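Local coordinates for protein phytanoyl-CoA dioxygenase (PDB 6ZYL) that catalyses the beta-hydroxylation of thioholgamide as a non-heme monooxygenase, probably relying on iron and 2-oxoglutarate like its family relatives, at residues E50-E55 with D87-H92; T58-V63 with R72-P77. One frame throughout, in Å; residues are numbered along the deposited sequence.

Interaction 1: E50-E55 with D87-H92; sequences EQALAE and DRIVHH
Ala52 of helix 46-66 and Ile89 of helix 84-90 mark the nearest backbone approach, their CA atoms 8.5 Å apart, a gap spanned by the alanine methyl and the extended isoleucine. Here Ala52 CB meets Ile89 CD1, the tip of an isoleucine whose chi2 of -180° stretches CD1 out toward the alanine, at 4.1 Å. Ile89 also packs on Phe232 of strand 229-237, so the apolar half of the contact continues into the sheet beneath the helices.

Beside this small patch lies a salt bridge. Arg88 leaves its helix extended and then bends at chi3, presenting the end of its guanidinium to Glu55. Both terminal nitrogens converge on one oxygen: Arg88 NH2 lies 2.9 Å from Glu55 OE1, and Arg88 NH1 reaches the same OE1 at 3.1 Å. OE1 lies in the guanidinium plane, yet the carboxylate stands almost perpendicular to it, at 86°. NH1 uses the syn lone pair of OE1, whereas NH2 approaches from 45° above the carboxylate plane. The second oxygen is occupied from within the helix, where Gln51 NE2 donates to Glu55 OE2 on its anti side at 2.9 Å. With each carboxylate oxygen thus engaged, bonds from two residues should limit turning of the Glu55 carboxylate, and three N-H donors around it would be expected to favour its ionised form.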
loop_
_atom_site.group_PDB
_atom_site.type_symbol
_atom_site.label_atom_id
_atom_site.label_comp_id
_atom_site.label_asym_id
_atom_site.label_seq_id
_atom_site.Cartn_x
_atom_site.Cartn_y
_atom_site.Cartn_z
ATOM N N GLU A 50 12.934 2.503 12.523
ATOM C CA GLU A 50 14.045 3.389 12.194
ATOM C C GLU A 50 15.056 2.690 11.293
ATOM O O GLU A 50 15.577 3.296 10.349
ATOM C CB GLU A 50 14.718 3.889 13.474
ATOM C CG GLU A 50 15.908 4.806 13.219
ATOM C CD GLU A 50 16.494 5.399 14.490
ATOM O OE1 GLU A 50 15.827 5.351 15.546
ATOM O OE2 GLU A 50 17.631 5.915 14.431
ATOM N N GLN A 51 15.352 1.418 11.570
ATOM C CA GLN A 51 16.283 0.676 10.725
ATOM C C GLN A 51 15.717 0.509 9.320
ATOM O O GLN A 51 16.417 0.726 8.324
ATOM C CB GLN A 51 16.591 -0.684 11.354
ATOM C CG GLN A 51 17.580 -1.533 10.572
ATOM C CD GLN A 51 18.880 -0.808 10.273
ATOM O OE1 GLN A 51 19.309 0.068 11.026
ATOM N NE2 GLN A 51 19.517 -1.174 9.168
ATOM N N ALA A 52 14.440 0.132 9.221
ATOM C CA ALA A 52 13.802 0.027 7.914
ATOM C C ALA A 52 13.833 1.361 7.178
ATOM O O ALA A 52 14.080 1.406 5.968
ATOM C CB ALA A 52 12.363 -0.465 8.073
ATOM N N LEU A 53 13.582 2.460 7.892
ATOM C CA LEU A 53 13.628 3.771 7.254
ATOM C C LEU A 53 15.019 4.065 6.709
ATOM O O LEU A 53 15.161 4.603 5.605
ATOM C CB LEU A 53 13.202 4.852 8.247
ATOM C CG LEU A 53 13.245 6.292 7.733
ATOM C CD1 LEU A 53 12.326 6.468 6.535
ATOM C CD2 LEU A 53 12.875 7.269 8.843
ATOM N N ALA A 54 16.060 3.720 7.470
ATOM C CA ALA A 54 17.423 3.923 6.990
ATOM C C ALA A 54 17.690 3.099 5.736
ATOM O O ALA A 54 18.296 3.590 4.777
ATOM C CB ALA A 54 18.426 3.567 8.087
ATOM N N GLU A 55 17.245 1.842 5.726
ATOM C CA GLU A 55 17.432 0.999 4.550
ATOM C C GLU A 55 16.613 1.511 3.372
ATOM O O GLU A 55 17.060 1.442 2.221
ATOM C CB GLU A 55 17.059 -0.444 4.887
ATOM C CG GLU A 55 17.933 -1.050 5.972
ATOM C CD GLU A 55 17.467 -2.423 6.416
ATOM O OE1 GLU A 55 16.558 -2.986 5.771
ATOM O OE2 GLU A 55 18.014 -2.939 7.413
ATOM N N ASP A 87 10.996 -6.499 1.013
ATOM C CA ASP A 87 10.697 -7.924 1.094
ATOM C C ASP A 87 10.495 -8.356 2.540
ATOM O O ASP A 87 9.595 -9.150 2.840
ATOM C CB ASP A 87 11.823 -8.731 0.447
ATOM C CG ASP A 87 11.747 -10.211 0.780
ATOM O OD1 ASP A 87 10.987 -10.936 0.104
ATOM O OD2 ASP A 87 12.445 -10.646 1.720
ATOM N N ARG A 88 11.317 -7.836 3.453
ATOM C CA ARG A 88 11.231 -8.250 4.849
ATOM C C ARG A 88 9.914 -7.811 5.479
ATOM O O ARG A 88 9.291 -8.578 6.222
ATOM C CB ARG A 88 12.415 -7.683 5.633
ATOM C CG ARG A 88 12.512 -8.168 7.072
ATOM C CD ARG A 88 13.761 -7.618 7.764
ATOM N NE ARG A 88 13.722 -6.166 7.922
ATOM C CZ ARG A 88 14.495 -5.314 7.256
ATOM N NH1 ARG A 88 15.385 -5.760 6.377
ATOM N NH2 ARG A 88 14.383 -4.010 7.471
ATOM N N ILE A 89 9.465 -6.590 5.187
ATOM C CA ILE A 89 8.275 -6.066 5.852
ATOM C C ILE A 89 7.028 -6.809 5.387
ATOM O O ILE A 89 6.182 -7.198 6.199
ATOM C CB ILE A 89 8.151 -4.549 5.621
ATOM C CG1 ILE A 89 9.293 -3.822 6.338
ATOM C CG2 ILE A 89 6.805 -4.048 6.115
ATOM C CD1 ILE A 89 9.274 -2.316 6.193
ATOM N N VAL A 90 6.888 -7.017 4.074
ATOM C CA VAL A 90 5.668 -7.647 3.579
ATOM C C VAL A 90 5.559 -9.096 4.038
ATOM O O VAL A 90 4.473 -9.685 3.968
ATOM C CB VAL A 90 5.566 -7.570 2.042
ATOM C CG1 VAL A 90 5.746 -6.133 1.564
ATOM C CG2 VAL A 90 6.577 -8.498 1.378
ATOM N N HIS A 91 6.654 -9.693 4.502
ATOM C CA HIS A 91 6.632 -11.043 5.052
ATOM C C HIS A 91 6.633 -11.060 6.576
ATOM O O HIS A 91 6.700 -12.141 7.169
ATOM C CB HIS A 91 7.829 -11.846 4.529
ATOM C CG HIS A 91 7.720 -12.220 3.083
ATOM N ND1 HIS A 91 8.134 -11.387 2.066
ATOM C CD2 HIS A 91 7.242 -13.336 2.484
ATOM C CE1 HIS A 91 7.915 -11.974 0.902
ATOM N NE2 HIS A 91 7.374 -13.157 1.128
ATOM N N HIS A 92 6.551 -9.901 7.218
ATOM C CA HIS A 92 6.623 -9.844 8.670
ATOM C C HIS A 92 5.461 -10.617 9.286
ATOM O O HIS A 92 4.301 -10.374 8.923
ATOM C CB HIS A 92 6.599 -8.393 9.141
ATOM C CG HIS A 92 7.011 -8.217 10.567
ATOM N ND1 HIS A 92 6.185 -8.539 11.622
ATOM C CD2 HIS A 92 8.163 -7.764 11.113
ATOM C CE1 HIS A 92 6.811 -8.289 12.758
ATOM N NE2 HIS A 92 8.013 -7.818 12.476
#

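Interaction 2: T58-V63 with R72-P77; sequences TYLRAV and RYAAFP
Tyr59 and Ala74 join helix 46-66 to the loop after helix 68-72, at the margin of the double-stranded beta-helix fold expected of a PhyH-family protein. The loop is tied to the major sheet by backbone hydrogen bonds of Ala75 with Leu114 and Pro77 with Thr112.

From Tyr59 CB, a chi1 of 152° sets CG roughly opposite the backbone N and sends the ring toward the loop. Trp85 stacks edge-to-face with the ring, and Ile79, Ala83 and Phe271 also touch the side chain. Contact with the loop begins farther out, where Tyr59 CE2 and CZ each come to 3.5 Å from Ala74 O, which lies at the ring edge, in its plane. At the tip, Tyr59 OH donates a short hydrogen bond of 2.6 Å to Ala74 O, arriving in the carbonyl plane on a lone pair.

Ala74 CB touches Leu60, next to Tyr59, and Val63, a turn further on: Val63 CG2 packs against Ala74 CB at 3.6 Å, and Leu60 CD2 adds a looser touch on the same CB at 4.2 Å. Leu60 also rests on Leu114 and Ile116. A water also donates to Tyr59 OH at 2.8 Å and to Tyr73 O at 3.1 Å, so the phenol reaches Ala74 O directly and Tyr73 O through the water.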
loop_
_atom_site.group_PDB
_atom_site.type_symbol
_atom_site.label_atom_id
_atom_site.label_comp_id
_atom_site.label_asym_id
_atom_site.label_seq_id
_atom_site.Cartn_x
_atom_site.Cartn_y
_atom_site.Cartn_z
ATOM N N THR A 58 18.548 4.435 1.936
ATOM C CA THR A 58 19.679 3.918 1.234
ATOM C C THR A 58 19.234 3.396 -0.142
ATOM O O THR A 58 19.842 3.655 -1.105
ATOM C CB THR A 58 20.392 2.820 2.036
ATOM O OG1 THR A 58 21.024 3.387 3.160
ATOM C CG2 THR A 58 21.424 2.141 1.208
ATOM N N TYR A 59 18.125 2.702 -0.189
ATOM C CA TYR A 59 17.585 2.187 -1.411
ATOM C C TYR A 59 17.196 3.303 -2.393
ATOM O O TYR A 59 17.487 3.213 -3.525
ATOM C CB TYR A 59 16.400 1.291 -1.082
ATOM C CG TYR A 59 15.358 1.190 -2.130
ATOM C CD1 TYR A 59 15.466 0.268 -3.150
ATOM C CD2 TYR A 59 14.273 1.984 -2.110
ATOM C CE1 TYR A 59 14.530 0.167 -4.108
ATOM C CE2 TYR A 59 13.319 1.880 -3.056
ATOM C CZ TYR A 59 13.461 0.975 -4.059
ATOM O OH TYR A 59 12.540 0.913 -4.973
ATOM N N LEU A 60 16.580 4.354 -1.899
ATOM C CA LEU A 60 16.159 5.439 -2.722
ATOM C C LEU A 60 17.354 6.132 -3.366
ATOM O O LEU A 60 17.301 6.469 -4.487
ATOM C CB LEU A 60 15.313 6.423 -1.944
ATOM C CG LEU A 60 13.896 6.006 -1.583
ATOM C CD1 LEU A 60 13.241 6.961 -0.637
ATOM C CD2 LEU A 60 13.031 5.760 -2.787
ATOM N N ARG A 61 18.414 6.328 -2.608
ATOM C CA ARG A 61 19.616 6.936 -3.131
ATOM C C ARG A 61 20.246 6.053 -4.207
ATOM O O ARG A 61 20.629 6.523 -5.204
ATOM C CB ARG A 61 20.664 7.215 -2.045
ATOM C CG ARG A 61 20.326 8.327 -1.084
ATOM C CD ARG A 61 21.465 8.698 -0.167
ATOM N NE ARG A 61 21.794 7.685 0.797
ATOM C CZ ARG A 61 21.199 7.526 1.968
ATOM N NH1 ARG A 61 20.254 8.328 2.380
ATOM N NH2 ARG A 61 21.591 6.575 2.737
ATOM N N ALA A 62 20.299 4.772 -3.973
ATOM C CA ALA A 62 20.880 3.857 -4.900
ATOM C C ALA A 62 20.157 3.796 -6.232
ATOM O O ALA A 62 20.774 3.908 -7.232
ATOM C CB ALA A 62 20.924 2.485 -4.286
ATOM N N VAL A 63 18.844 3.690 -6.228
ATOM C CA VAL A 63 18.110 3.637 -7.489
ATOM C C VAL A 63 18.151 4.987 -8.189
ATOM O O VAL A 63 18.182 5.053 -9.423
ATOM C CB VAL A 63 16.661 3.165 -7.263
ATOM C CG1 VAL A 63 16.649 1.789 -6.611
ATOM C CG2 VAL A 63 15.888 4.172 -6.428
ATOM N N ARG A 72 12.635 5.376 -12.037
ATOM C CA ARG A 72 11.286 5.796 -12.399
ATOM C C ARG A 72 10.237 5.091 -11.548
ATOM O O ARG A 72 9.214 5.688 -11.192
ATOM C CB ARG A 72 11.040 5.531 -13.884
ATOM C CG ARG A 72 9.617 5.814 -14.325
ATOM C CD ARG A 72 9.497 5.958 -15.843
ATOM N NE ARG A 72 8.101 6.165 -16.219
ATOM C CZ ARG A 72 7.495 7.350 -16.230
ATOM N NH1 ARG A 72 8.166 8.446 -15.903
ATOM N NH2 ARG A 72 6.216 7.437 -16.573
ATOM N N TYR A 73 10.473 3.826 -11.207
ATOM C CA TYR A 73 9.538 3.022 -10.428
ATOM C C TYR A 73 10.089 2.735 -9.036
ATOM O O TYR A 73 9.875 1.663 -8.465
ATOM C CB TYR A 73 9.211 1.732 -11.172
ATOM C CG TYR A 73 8.438 1.987 -12.445
ATOM C CD1 TYR A 73 7.065 2.186 -12.413
ATOM C CD2 TYR A 73 9.082 2.055 -13.675
ATOM C CE1 TYR A 73 6.351 2.432 -13.569
ATOM C CE2 TYR A 73 8.374 2.302 -14.840
ATOM C CZ TYR A 73 7.009 2.490 -14.777
ATOM O OH TYR A 73 6.294 2.735 -15.924
ATOM N N ALA A 74 10.792 3.714 -8.466
ATOM C CA ALA A 74 11.392 3.528 -7.152
ATOM C C ALA A 74 10.340 3.375 -6.062
ATOM O O ALA A 74 10.558 2.634 -5.097
ATOM C CB ALA A 74 12.315 4.704 -6.828
ATOM N N ALA A 75 9.197 4.045 -6.197
ATOM C CA ALA A 75 8.208 4.126 -5.131
ATOM C C ALA A 75 6.992 3.241 -5.361
ATOM O O ALA A 75 6.099 3.207 -4.508
ATOM C CB ALA A 75 7.749 5.578 -4.954
ATOM N N PHE A 76 6.928 2.534 -6.482
ATOM C CA PHE A 76 5.774 1.706 -6.813
ATOM C C PHE A 76 6.074 0.929 -8.093
ATOM O O PHE A 76 6.932 1.352 -8.868
ATOM C CB PHE A 76 4.530 2.566 -7.017
ATOM C CG PHE A 76 4.514 3.279 -8.338
ATOM C CD1 PHE A 76 5.216 4.459 -8.501
ATOM C CD2 PHE A 76 3.816 2.763 -9.419
ATOM C CE1 PHE A 76 5.217 5.121 -9.710
ATOM C CE2 PHE A 76 3.815 3.420 -10.636
ATOM C CZ PHE A 76 4.517 4.602 -10.781
ATOM N N PRO A 77 5.401 -0.198 -8.365
ATOM C CA PRO A 77 4.441 -0.889 -7.504
ATOM C C PRO A 77 4.957 -2.218 -6.970
ATOM O O PRO A 77 4.172 -3.008 -6.435
ATOM C CB PRO A 77 3.256 -1.118 -8.443
ATOM C CG PRO A 77 3.935 -1.367 -9.802
ATOM C CD PRO A 77 5.311 -0.677 -9.758
HETATM O O HOH W 1 11.115 -0.697 -6.831
#

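Interactions 1 and 2 show how one long helix can fasten two chain segments that follow it. Both draw on helix 46-66, where the Ala54 O to Thr58 OG1 hydrogen bond links their two adjacent pieces, and their centres lie 14 Å apart. Along the chain, interaction 2 is nested inside the loop that interaction 1 closes. The first joins helix to helix chiefly by a salt bridge, the second helix to loop through a phenol and a backbone carbonyl. The centres of the two contacts lie about 14 and 15 Å from the centre of the chain. Ile89 packs on strand 229-237, Leu60 on strand 107-117, and Val90 touches both. The structure is the apo form, and neither contact includes a bound metal or ligand.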